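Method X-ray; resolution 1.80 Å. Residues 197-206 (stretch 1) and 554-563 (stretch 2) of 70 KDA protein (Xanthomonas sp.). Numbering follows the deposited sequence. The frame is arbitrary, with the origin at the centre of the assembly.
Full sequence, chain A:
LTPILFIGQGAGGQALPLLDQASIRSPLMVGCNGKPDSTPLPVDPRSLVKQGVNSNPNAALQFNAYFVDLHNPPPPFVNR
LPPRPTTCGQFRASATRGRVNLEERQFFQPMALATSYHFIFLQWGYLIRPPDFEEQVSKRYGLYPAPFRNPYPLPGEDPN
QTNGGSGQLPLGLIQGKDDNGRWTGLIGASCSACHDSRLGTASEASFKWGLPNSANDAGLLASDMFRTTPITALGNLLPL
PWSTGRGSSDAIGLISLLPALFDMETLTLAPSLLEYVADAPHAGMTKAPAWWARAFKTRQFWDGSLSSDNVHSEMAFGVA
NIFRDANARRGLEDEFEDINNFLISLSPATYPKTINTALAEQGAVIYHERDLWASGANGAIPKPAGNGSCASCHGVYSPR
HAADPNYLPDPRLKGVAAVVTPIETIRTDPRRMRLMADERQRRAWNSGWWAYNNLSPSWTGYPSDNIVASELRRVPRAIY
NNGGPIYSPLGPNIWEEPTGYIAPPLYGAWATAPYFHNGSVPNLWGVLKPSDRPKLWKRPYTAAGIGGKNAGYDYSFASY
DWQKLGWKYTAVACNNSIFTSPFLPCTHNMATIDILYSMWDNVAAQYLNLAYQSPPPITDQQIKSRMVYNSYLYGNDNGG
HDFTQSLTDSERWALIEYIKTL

Stretch 1 197-206: SRLGTASEAS
Stretch 2, residues 554-563: DYSFASYDWQ

Two segments of one chain, 352 or more residues apart where they touch, bury 516 Å² between them. Stretch 1 is loop or turn, with helical phi/psi at A202 to E204. Stretch 2 is loop through S556, a 3-10 segment at 557-559, strand at 560-561, then loop. In register, G200 lies across from S556, their CA atoms 4.0 Å apart.

D554 makes no contact across but shapes its own segment. Its chi1 is t, and OD2 accepts from S556 N (2.9 Å), S556 OG (2.7 Å) and S559 OG (2.6 Å).

Y555 has phi/psi -118/21 and chi1 p. Its O accepts a hydrogen bond from G200 N at 2.7 Å. The ring lies along stretch 1, with CD2 3.7 Å from R198 CB and CE2 3.9 Å from T201 CA. G200 O sits at the ring edge. Water 1 links Y555 OH (2.8 Å) to A202 N (3.0 Å), accepting from the amide.

S556 has phi/psi -77/161 and chi1 p. Its CB packs 3.7 Å from T201 CG2. Water 2 donates to S556 OG (3.1 Å) and E204 OE2 (2.9 Å) and accepts from A558 N (3.0 Å), so it joins both stretches.

F557 begins the 3-10 segment at phi/psi -56/-28, with chi1 m and chi2 -4°. Its N donates to E204 OE1 at 2.8 Å, with a nearly straight angle of 163°. E204 (chi1 m, chi2 t, chi3 -66°) also accepts from T201 N at OE1, 3.0 Å, so one carboxylate oxygen holds the turn of stretch 1 and the start of the 3-10 segment. That turn is closed by T201 O, which accepts from E204 N (2.8 Å) and A205 N (2.9 Å). E204 CB lies over one face of the F557 ring, 4.1 Å from the centroid. L199 O is at the ring edge, 3.4 Å from F557 CE1. G200 CA approaches F557 CD1 to 3.5 Å. G200 has phi/psi 92/145; the positive phi by itself favours glycine, and an ideal CB would clash with F557 CE1 at 2.6 Å.

Y560 points its CB toward stretch 1, with chi1 at -147°. L199 (chi1 t, chi2 p) starts away, but its end returns. Its CD2 sits over the Y560 ring, 4.0 Å from the centroid and 7° off the normal.

W562 (chi1 m, chi2 93°) adds a lighter contact, CH2 to L199 CD2 at 4.5 Å. Its NE1 donates to F557 O at 3.1 Å.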

# COMPACT_ATOMS: atom_id res chain seq x y z
N SER A 197 5.44 -10.08 -1.13
CA SER A 197 5.06 -11.45 -0.77
C SER A 197 5.63 -12.38 -1.80
O SER A 197 6.15 -11.91 -2.78
CB SER A 197 3.54 -11.61 -0.76
OG SER A 197 3.01 -11.10 -2.00
N ARG A 198 5.53 -13.70 -1.56
CA ARG A 198 5.98 -14.70 -2.53
C ARG A 198 4.70 -15.24 -3.08
O ARG A 198 3.81 -15.53 -2.29
CB ARG A 198 6.72 -15.81 -1.79
CG ARG A 198 8.12 -15.40 -1.37
CD ARG A 198 8.84 -16.64 -0.80
NE ARG A 198 10.22 -16.29 -0.41
CZ ARG A 198 11.26 -16.38 -1.24
NH1 ARG A 198 11.06 -16.74 -2.53
NH2 ARG A 198 12.45 -16.01 -0.84
N LEU A 199 4.62 -15.41 -4.40
CA LEU A 199 3.63 -16.26 -4.99
C LEU A 199 4.36 -17.46 -5.61
O LEU A 199 5.06 -17.29 -6.64
CB LEU A 199 2.84 -15.50 -6.06
CG LEU A 199 1.81 -16.36 -6.78
CD1 LEU A 199 0.89 -17.00 -5.71
CD2 LEU A 199 1.00 -15.50 -7.75
N GLY A 200 4.08 -18.68 -5.05
CA GLY A 200 4.89 -19.89 -5.26
C GLY A 200 5.95 -19.99 -4.17
O GLY A 200 6.45 -18.98 -3.71
N THR A 201 6.24 -21.21 -3.76
CA THR A 201 7.34 -21.46 -2.89
C THR A 201 8.62 -20.95 -3.60
O THR A 201 8.66 -20.68 -4.84
CB THR A 201 7.50 -22.99 -2.58
OG1 THR A 201 7.76 -23.68 -3.82
CG2 THR A 201 6.25 -23.53 -2.01
N ALA A 202 9.65 -20.81 -2.80
CA ALA A 202 10.93 -20.43 -3.33
C ALA A 202 11.41 -21.44 -4.39
O ALA A 202 12.10 -21.05 -5.28
CB ALA A 202 11.93 -20.29 -2.17
N SER A 203 11.08 -22.72 -4.27
CA SER A 203 11.34 -23.72 -5.36
C SER A 203 10.54 -23.42 -6.63
O SER A 203 10.96 -23.77 -7.75
CB SER A 203 10.88 -25.11 -4.93
OG SER A 203 11.64 -25.53 -3.86
N GLU A 204 9.36 -22.82 -6.50
CA GLU A 204 8.58 -22.63 -7.69
C GLU A 204 8.76 -21.28 -8.37
O GLU A 204 8.40 -21.13 -9.57
CB GLU A 204 7.10 -22.78 -7.38
CG GLU A 204 6.80 -23.97 -6.48
CD GLU A 204 5.32 -24.01 -6.25
OE1 GLU A 204 4.83 -23.06 -5.59
OE2 GLU A 204 4.70 -24.97 -6.73
N ALA A 205 9.23 -20.27 -7.64
CA ALA A 205 9.32 -18.93 -8.20
C ALA A 205 10.36 -18.12 -7.46
O ALA A 205 10.55 -18.22 -6.23
CB ALA A 205 7.94 -18.19 -8.15
N SER A 206 11.06 -17.30 -8.25
CA SER A 206 12.00 -16.31 -7.74
C SER A 206 11.16 -15.23 -7.00
O SER A 206 9.99 -15.04 -7.32
CB SER A 206 12.64 -15.64 -8.96
OG SER A 206 13.93 -16.14 -8.99
N ASP A 554 -1.22 -20.85 2.74
CA ASP A 554 -0.29 -21.46 1.87
C ASP A 554 -0.10 -20.57 0.66
O ASP A 554 -1.06 -20.04 0.07
CB ASP A 554 -0.87 -22.80 1.37
CG ASP A 554 0.08 -23.50 0.45
OD1 ASP A 554 0.88 -24.22 0.95
OD2 ASP A 554 0.02 -23.35 -0.80
N TYR A 555 1.15 -20.39 0.24
CA TYR A 555 1.38 -19.50 -0.96
C TYR A 555 2.00 -20.23 -2.14
O TYR A 555 2.59 -19.63 -3.04
CB TYR A 555 2.25 -18.29 -0.57
CG TYR A 555 3.59 -18.67 0.06
CD1 TYR A 555 3.68 -18.95 1.42
CD2 TYR A 555 4.77 -18.71 -0.70
CE1 TYR A 555 4.91 -19.25 2.01
CE2 TYR A 555 6.01 -19.04 -0.11
CZ TYR A 555 6.05 -19.34 1.22
OH TYR A 555 7.25 -19.66 1.81
N SER A 556 1.88 -21.56 -2.15
CA SER A 556 2.42 -22.38 -3.24
C SER A 556 1.52 -22.28 -4.48
O SER A 556 0.31 -21.85 -4.39
CB SER A 556 2.59 -23.83 -2.74
OG SER A 556 1.35 -24.53 -2.88
N PHE A 557 2.06 -22.64 -5.65
CA PHE A 557 1.25 -22.54 -6.90
C PHE A 557 -0.05 -23.32 -6.80
O PHE A 557 -1.06 -22.90 -7.38
CB PHE A 557 2.02 -22.96 -8.13
CG PHE A 557 2.98 -21.91 -8.70
CD1 PHE A 557 3.09 -20.62 -8.18
CD2 PHE A 557 3.82 -22.26 -9.77
CE1 PHE A 557 4.02 -19.71 -8.75
CE2 PHE A 557 4.70 -21.37 -10.32
CZ PHE A 557 4.78 -20.08 -9.83
N ALA A 558 -0.07 -24.38 -5.98
CA ALA A 558 -1.27 -25.26 -5.86
C ALA A 558 -2.46 -24.56 -5.19
O ALA A 558 -3.61 -24.96 -5.41
CB ALA A 558 -0.95 -26.54 -5.10
N SER A 559 -2.19 -23.49 -4.46
CA SER A 559 -3.20 -22.68 -3.80
C SER A 559 -3.73 -21.60 -4.67
O SER A 559 -4.72 -21.01 -4.32
CB SER A 559 -2.69 -22.05 -2.53
OG SER A 559 -2.39 -23.12 -1.62
N TYR A 560 -3.05 -21.35 -5.79
CA TYR A 560 -3.47 -20.32 -6.73
C TYR A 560 -4.33 -20.96 -7.79
O TYR A 560 -4.20 -22.17 -8.04
CB TYR A 560 -2.25 -19.56 -7.28
CG TYR A 560 -2.56 -18.08 -7.58
CD1 TYR A 560 -2.74 -17.19 -6.55
CD2 TYR A 560 -2.70 -17.63 -8.86
CE1 TYR A 560 -3.00 -15.86 -6.76
CE2 TYR A 560 -2.95 -16.28 -9.10
CZ TYR A 560 -3.13 -15.41 -8.06
OH TYR A 560 -3.36 -14.12 -8.29
N ASP A 561 -5.29 -20.17 -8.30
CA ASP A 561 -6.27 -20.58 -9.33
C ASP A 561 -5.79 -20.01 -10.65
O ASP A 561 -5.93 -18.80 -10.89
CB ASP A 561 -7.65 -20.02 -8.99
CG ASP A 561 -8.75 -20.52 -9.96
OD1 ASP A 561 -8.39 -20.91 -11.08
OD2 ASP A 561 -9.95 -20.49 -9.57
N TRP A 562 -5.25 -20.88 -11.54
CA TRP A 562 -4.70 -20.43 -12.78
C TRP A 562 -5.78 -20.26 -13.83
O TRP A 562 -5.49 -19.85 -14.94
CB TRP A 562 -3.53 -21.32 -13.26
CG TRP A 562 -2.52 -21.32 -12.18
CD1 TRP A 562 -2.39 -22.23 -11.14
CD2 TRP A 562 -1.57 -20.26 -11.91
NE1 TRP A 562 -1.37 -21.85 -10.30
CE2 TRP A 562 -0.84 -20.65 -10.71
CE3 TRP A 562 -1.22 -19.07 -12.56
CZ2 TRP A 562 0.17 -19.84 -10.16
CZ3 TRP A 562 -0.18 -18.30 -12.04
CH2 TRP A 562 0.50 -18.68 -10.87
N GLN A 563 -7.04 -20.55 -13.51
CA GLN A 563 -8.07 -20.32 -14.51
C GLN A 563 -8.83 -19.04 -14.29
O GLN A 563 -8.98 -18.22 -15.19
CB GLN A 563 -9.09 -21.43 -14.58
CG GLN A 563 -8.48 -22.77 -14.97
CD GLN A 563 -9.37 -23.92 -14.49
OE1 GLN A 563 -10.58 -23.74 -14.28
NE2 GLN A 563 -8.76 -25.09 -14.26
O HOH W 1 9.20 -20.72 0.14
O HOH W 2 2.35 -25.98 -5.43